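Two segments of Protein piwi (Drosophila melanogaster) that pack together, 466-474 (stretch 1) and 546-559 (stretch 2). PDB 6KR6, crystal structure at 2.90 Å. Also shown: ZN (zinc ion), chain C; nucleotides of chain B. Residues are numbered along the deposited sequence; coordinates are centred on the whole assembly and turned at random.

Stretch 1 466-474: RAASGMGLR
Stretch 2, residues 546-559: LMSIATKIAIQLNC

Two helices cross at close range, with alanine methyls at the crossing: the axes of helix 466-471 and helix 546-559 approach to 8.2 Å, with a signed crossing angle of -60°, and no hydrogen bond joins the modelled atoms across the interface. The nearest backbone pair is Ala 467 CA to Thr 551 CA, 4.8 Å; Ala 468 CA and Ala 554 CA follow at 5.3 Å. The small side chains of Ala 467, Ala 468 and Ala 554 leave room for this spacing, and Thr 551 points its CA-to-CB bond sideways. Ala 467 points toward stretch 2, its CB 3.9 Å from Ala 550 CB and 3.4 Å from Thr 551 OG1, while Ala 468 CB lies 3.8 Å from Ala 554 CB.

Thr 551 (chi1 m) turns its hydroxyl back on its own helix, where OG1 donates to Met 547 O at 3.0 Å; its polar group is thus satisfied beside an apolar neighbour. Its methyl CG2 is 3.7 Å from Met 471 SD. Met 471, m at chi1, chi2 and chi3, carries its flexible chain on until CE reaches Ile 555 CG1 (m, t) at 3.9 Å. At the other end, Met 547, also m throughout, brings CE within 3.9 Å of Arg 466 CB, beyond which the arginine is not modelled.

Stretch 2 is helical throughout. Stretch 1 ends its helix in a Schellman motif: Leu 473 N donates to Ala 468 O (2.6 Å) and Gly 472 N to Ser 469 O (3.1 Å). Gly 472 has phi/psi 97/6°, where a CB would jam against the preceding carbonyl O, so glycine fits. The chain then extends at Leu 473 (-97/107°; chi1 t, chi2 p), whose CD2 packs 3.9 Å from Ala 554 O and CD1 4.3 Å from Asn 558 OD1.

Gln 556 lies out of reach of stretch 1: its OE1 binds zinc at 2.0 Å, and its NE2 donates to O3' of A2 at 3.0 Å.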

# COMPACT_ATOMS: atom_id res chain seq x y z
N ARG A 466 -8.27 30.19 24.77
CA ARG A 466 -8.82 29.34 25.83
C ARG A 466 -8.23 27.94 25.80
O ARG A 466 -7.76 27.43 26.82
CB ARG A 466 -10.35 29.28 25.70
N ALA A 467 -8.21 27.32 24.62
CA ALA A 467 -7.78 25.93 24.52
C ALA A 467 -6.29 25.78 24.81
O ALA A 467 -5.89 24.90 25.58
CB ALA A 467 -8.11 25.38 23.13
N ALA A 468 -5.46 26.64 24.22
CA ALA A 468 -4.02 26.54 24.44
C ALA A 468 -3.65 26.86 25.88
O ALA A 468 -2.70 26.28 26.41
CB ALA A 468 -3.27 27.46 23.48
N SER A 469 -4.38 27.76 26.54
CA SER A 469 -4.15 27.98 27.96
C SER A 469 -4.54 26.75 28.77
O SER A 469 -3.82 26.35 29.69
CB SER A 469 -4.93 29.21 28.44
OG SER A 469 -4.49 30.38 27.78
N GLY A 470 -5.67 26.12 28.42
CA GLY A 470 -6.04 24.87 29.05
C GLY A 470 -5.05 23.74 28.81
O GLY A 470 -4.99 22.80 29.60
N MET A 471 -4.27 23.83 27.74
CA MET A 471 -3.25 22.83 27.43
C MET A 471 -1.90 23.14 28.05
O MET A 471 -1.01 22.28 28.02
CB MET A 471 -3.09 22.70 25.91
CG MET A 471 -4.33 22.21 25.19
SD MET A 471 -4.83 20.58 25.75
CE MET A 471 -3.41 19.62 25.24
N GLY A 472 -1.72 24.33 28.62
CA GLY A 472 -0.43 24.75 29.12
C GLY A 472 0.37 25.61 28.18
O GLY A 472 1.52 25.93 28.49
N LEU A 473 -0.20 26.00 27.04
CA LEU A 473 0.50 26.78 26.02
C LEU A 473 0.15 28.25 26.20
O LEU A 473 -0.96 28.68 25.88
CB LEU A 473 0.12 26.30 24.62
CG LEU A 473 0.64 27.12 23.45
CD1 LEU A 473 2.15 27.24 23.52
CD2 LEU A 473 0.21 26.50 22.13
N ARG A 474 1.11 29.03 26.71
CA ARG A 474 0.90 30.46 26.91
C ARG A 474 0.86 31.15 25.55
O ARG A 474 1.88 31.25 24.86
CB ARG A 474 2.02 31.03 27.78
N LEU A 546 -16.22 24.36 18.28
CA LEU A 546 -14.99 25.08 17.98
C LEU A 546 -13.93 24.91 19.07
O LEU A 546 -12.75 25.12 18.81
CB LEU A 546 -15.28 26.56 17.77
CG LEU A 546 -14.14 27.41 17.20
CD1 LEU A 546 -13.66 26.85 15.88
CD2 LEU A 546 -14.57 28.86 17.04
N MET A 547 -14.33 24.51 20.29
CA MET A 547 -13.37 24.45 21.39
C MET A 547 -12.48 23.22 21.29
O MET A 547 -11.26 23.32 21.47
CB MET A 547 -14.10 24.49 22.73
CG MET A 547 -14.37 25.91 23.22
SD MET A 547 -12.85 26.84 23.52
CE MET A 547 -12.19 25.98 24.94
N SER A 548 -13.05 22.04 21.03
CA SER A 548 -12.22 20.86 20.82
C SER A 548 -11.36 21.02 19.57
O SER A 548 -10.20 20.57 19.53
CB SER A 548 -13.10 19.61 20.72
OG SER A 548 -13.94 19.66 19.58
N ILE A 549 -11.91 21.66 18.53
CA ILE A 549 -11.14 21.95 17.33
C ILE A 549 -9.95 22.85 17.67
O ILE A 549 -8.83 22.61 17.21
CB ILE A 549 -12.03 22.58 16.25
CG1 ILE A 549 -13.02 21.55 15.71
CG2 ILE A 549 -11.19 23.16 15.13
CD1 ILE A 549 -13.87 22.07 14.57
N ALA A 550 -10.19 23.88 18.49
CA ALA A 550 -9.10 24.78 18.88
C ALA A 550 -8.09 24.08 19.77
O ALA A 550 -6.91 24.42 19.74
CB ALA A 550 -9.67 26.01 19.57
N THR A 551 -8.53 23.10 20.57
CA THR A 551 -7.59 22.29 21.34
C THR A 551 -6.67 21.50 20.42
O THR A 551 -5.44 21.48 20.61
CB THR A 551 -8.35 21.35 22.27
OG1 THR A 551 -9.15 22.10 23.18
CG2 THR A 551 -7.39 20.46 23.05
N LYS A 552 -7.24 20.85 19.41
CA LYS A 552 -6.42 20.10 18.46
C LYS A 552 -5.52 21.04 17.66
O LYS A 552 -4.37 20.70 17.36
CB LYS A 552 -7.32 19.28 17.53
CG LYS A 552 -8.02 18.14 18.26
CD LYS A 552 -9.09 17.47 17.41
CE LYS A 552 -9.75 16.34 18.19
NZ LYS A 552 -10.93 15.78 17.48
N ILE A 553 -6.01 22.24 17.34
CA ILE A 553 -5.19 23.22 16.64
C ILE A 553 -4.04 23.68 17.53
O ILE A 553 -2.92 23.90 17.05
CB ILE A 553 -6.04 24.41 16.16
CG1 ILE A 553 -7.04 23.97 15.09
CG2 ILE A 553 -5.16 25.51 15.60
CD1 ILE A 553 -7.87 25.10 14.52
N ALA A 554 -4.29 23.84 18.83
CA ALA A 554 -3.23 24.24 19.75
C ALA A 554 -2.17 23.16 19.88
O ALA A 554 -0.98 23.46 19.97
CB ALA A 554 -3.82 24.58 21.12
N ILE A 555 -2.59 21.89 19.89
CA ILE A 555 -1.63 20.79 19.86
C ILE A 555 -0.79 20.86 18.58
O ILE A 555 0.44 20.73 18.61
CB ILE A 555 -2.35 19.44 19.99
CG1 ILE A 555 -3.10 19.36 21.32
CG2 ILE A 555 -1.36 18.29 19.88
CD1 ILE A 555 -3.97 18.13 21.46
N GLN A 556 -1.46 21.07 17.44
CA GLN A 556 -0.74 21.18 16.18
C GLN A 556 0.25 22.34 16.20
O GLN A 556 1.37 22.22 15.69
CB GLN A 556 -1.72 21.34 15.02
CG GLN A 556 -1.06 21.33 13.64
CD GLN A 556 -2.07 21.28 12.50
OE1 GLN A 556 -1.70 21.25 11.32
NE2 GLN A 556 -3.35 21.28 12.84
N LEU A 557 -0.14 23.47 16.80
CA LEU A 557 0.74 24.63 16.88
C LEU A 557 1.95 24.36 17.77
O LEU A 557 3.08 24.71 17.42
CB LEU A 557 -0.03 25.84 17.39
CG LEU A 557 -1.17 26.39 16.53
CD1 LEU A 557 -1.90 27.52 17.26
CD2 LEU A 557 -0.66 26.87 15.19
N ASN A 558 1.71 23.75 18.93
CA ASN A 558 2.82 23.34 19.80
C ASN A 558 3.80 22.46 19.05
O ASN A 558 5.02 22.60 19.20
CB ASN A 558 2.27 22.61 21.03
CG ASN A 558 3.30 22.50 22.15
OD1 ASN A 558 3.97 23.47 22.48
ND2 ASN A 558 3.41 21.32 22.74
N CYS A 559 3.29 21.55 18.21
CA CYS A 559 4.18 20.71 17.41
C CYS A 559 4.92 21.54 16.36
O CYS A 559 6.12 21.35 16.14
CB CYS A 559 3.40 19.59 16.74
SG CYS A 559 2.76 18.37 17.90
ZN ZN C . -2.04 20.67 9.40
P A B 2 -9.20 23.15 8.20
OP1 A B 2 -9.93 22.05 7.52
OP2 A B 2 -9.94 24.35 8.69
O5' A B 2 -8.42 22.52 9.43
C5' A B 2 -7.46 23.25 10.17
C4' A B 2 -7.04 22.48 11.40
O4' A B 2 -8.12 22.53 12.36
C3' A B 2 -6.79 20.99 11.16
O3' A B 2 -5.45 20.73 10.78
C2' A B 2 -7.18 20.35 12.48
O2' A B 2 -6.11 20.44 13.41
C1' A B 2 -8.30 21.27 12.96
N9 A B 2 -9.65 20.79 12.61
C8 A B 2 -10.53 21.41 11.75
N7 A B 2 -11.67 20.79 11.63
C5 A B 2 -11.55 19.69 12.48
C6 A B 2 -12.43 18.65 12.80
N6 A B 2 -13.65 18.52 12.28
N1 A B 2 -12.00 17.72 13.68
C2 A B 2 -10.78 17.84 14.20
N3 A B 2 -9.86 18.78 13.98
C4 A B 2 -10.31 19.69 13.10
OP3 U B 1 -2.37 22.95 9.34
P U B 1 -2.05 23.10 7.91
OP1 U B 1 -1.04 24.17 7.77
OP2 U B 1 -1.72 21.74 7.40
O5' U B 1 -3.36 23.58 7.15
C5' U B 1 -4.48 22.72 6.98
C4' U B 1 -5.72 23.48 6.58
O4' U B 1 -5.64 23.82 5.17
C3' U B 1 -7.04 22.73 6.77
O3' U B 1 -8.04 23.64 7.19
C2' U B 1 -7.35 22.24 5.36
O2' U B 1 -8.73 22.02 5.11
C1' U B 1 -6.80 23.37 4.50
N1 U B 1 -6.43 22.97 3.14
C2 U B 1 -6.71 23.85 2.11
O2 U B 1 -7.22 24.94 2.30
N3 U B 1 -6.36 23.41 0.86
C4 U B 1 -5.78 22.20 0.53
O4 U B 1 -5.52 21.95 -0.65
C5 U B 1 -5.53 21.34 1.65
C6 U B 1 -5.87 21.74 2.88
P U B 3 -5.13 19.69 9.60
OP1 U B 3 -3.65 19.55 9.52
OP2 U B 3 -5.90 20.11 8.40
O5' U B 3 -5.72 18.31 10.12
C5' U B 3 -5.11 17.62 11.20
C4' U B 3 -5.88 16.37 11.56
O4' U B 3 -7.24 16.72 11.93
C3' U B 3 -6.05 15.35 10.45
O3' U B 3 -4.91 14.51 10.34
C2' U B 3 -7.31 14.58 10.87
O2' U B 3 -6.99 13.54 11.78
C1' U B 3 -8.11 15.66 11.62
N1 U B 3 -9.27 16.17 10.86
C2 U B 3 -10.46 15.48 11.00
O2 U B 3 -10.57 14.48 11.70
N3 U B 3 -11.52 15.98 10.29
C4 U B 3 -11.52 17.09 9.48
O4 U B 3 -12.56 17.42 8.90
C5 U B 3 -10.26 17.76 9.39
C6 U B 3 -9.20 17.29 10.06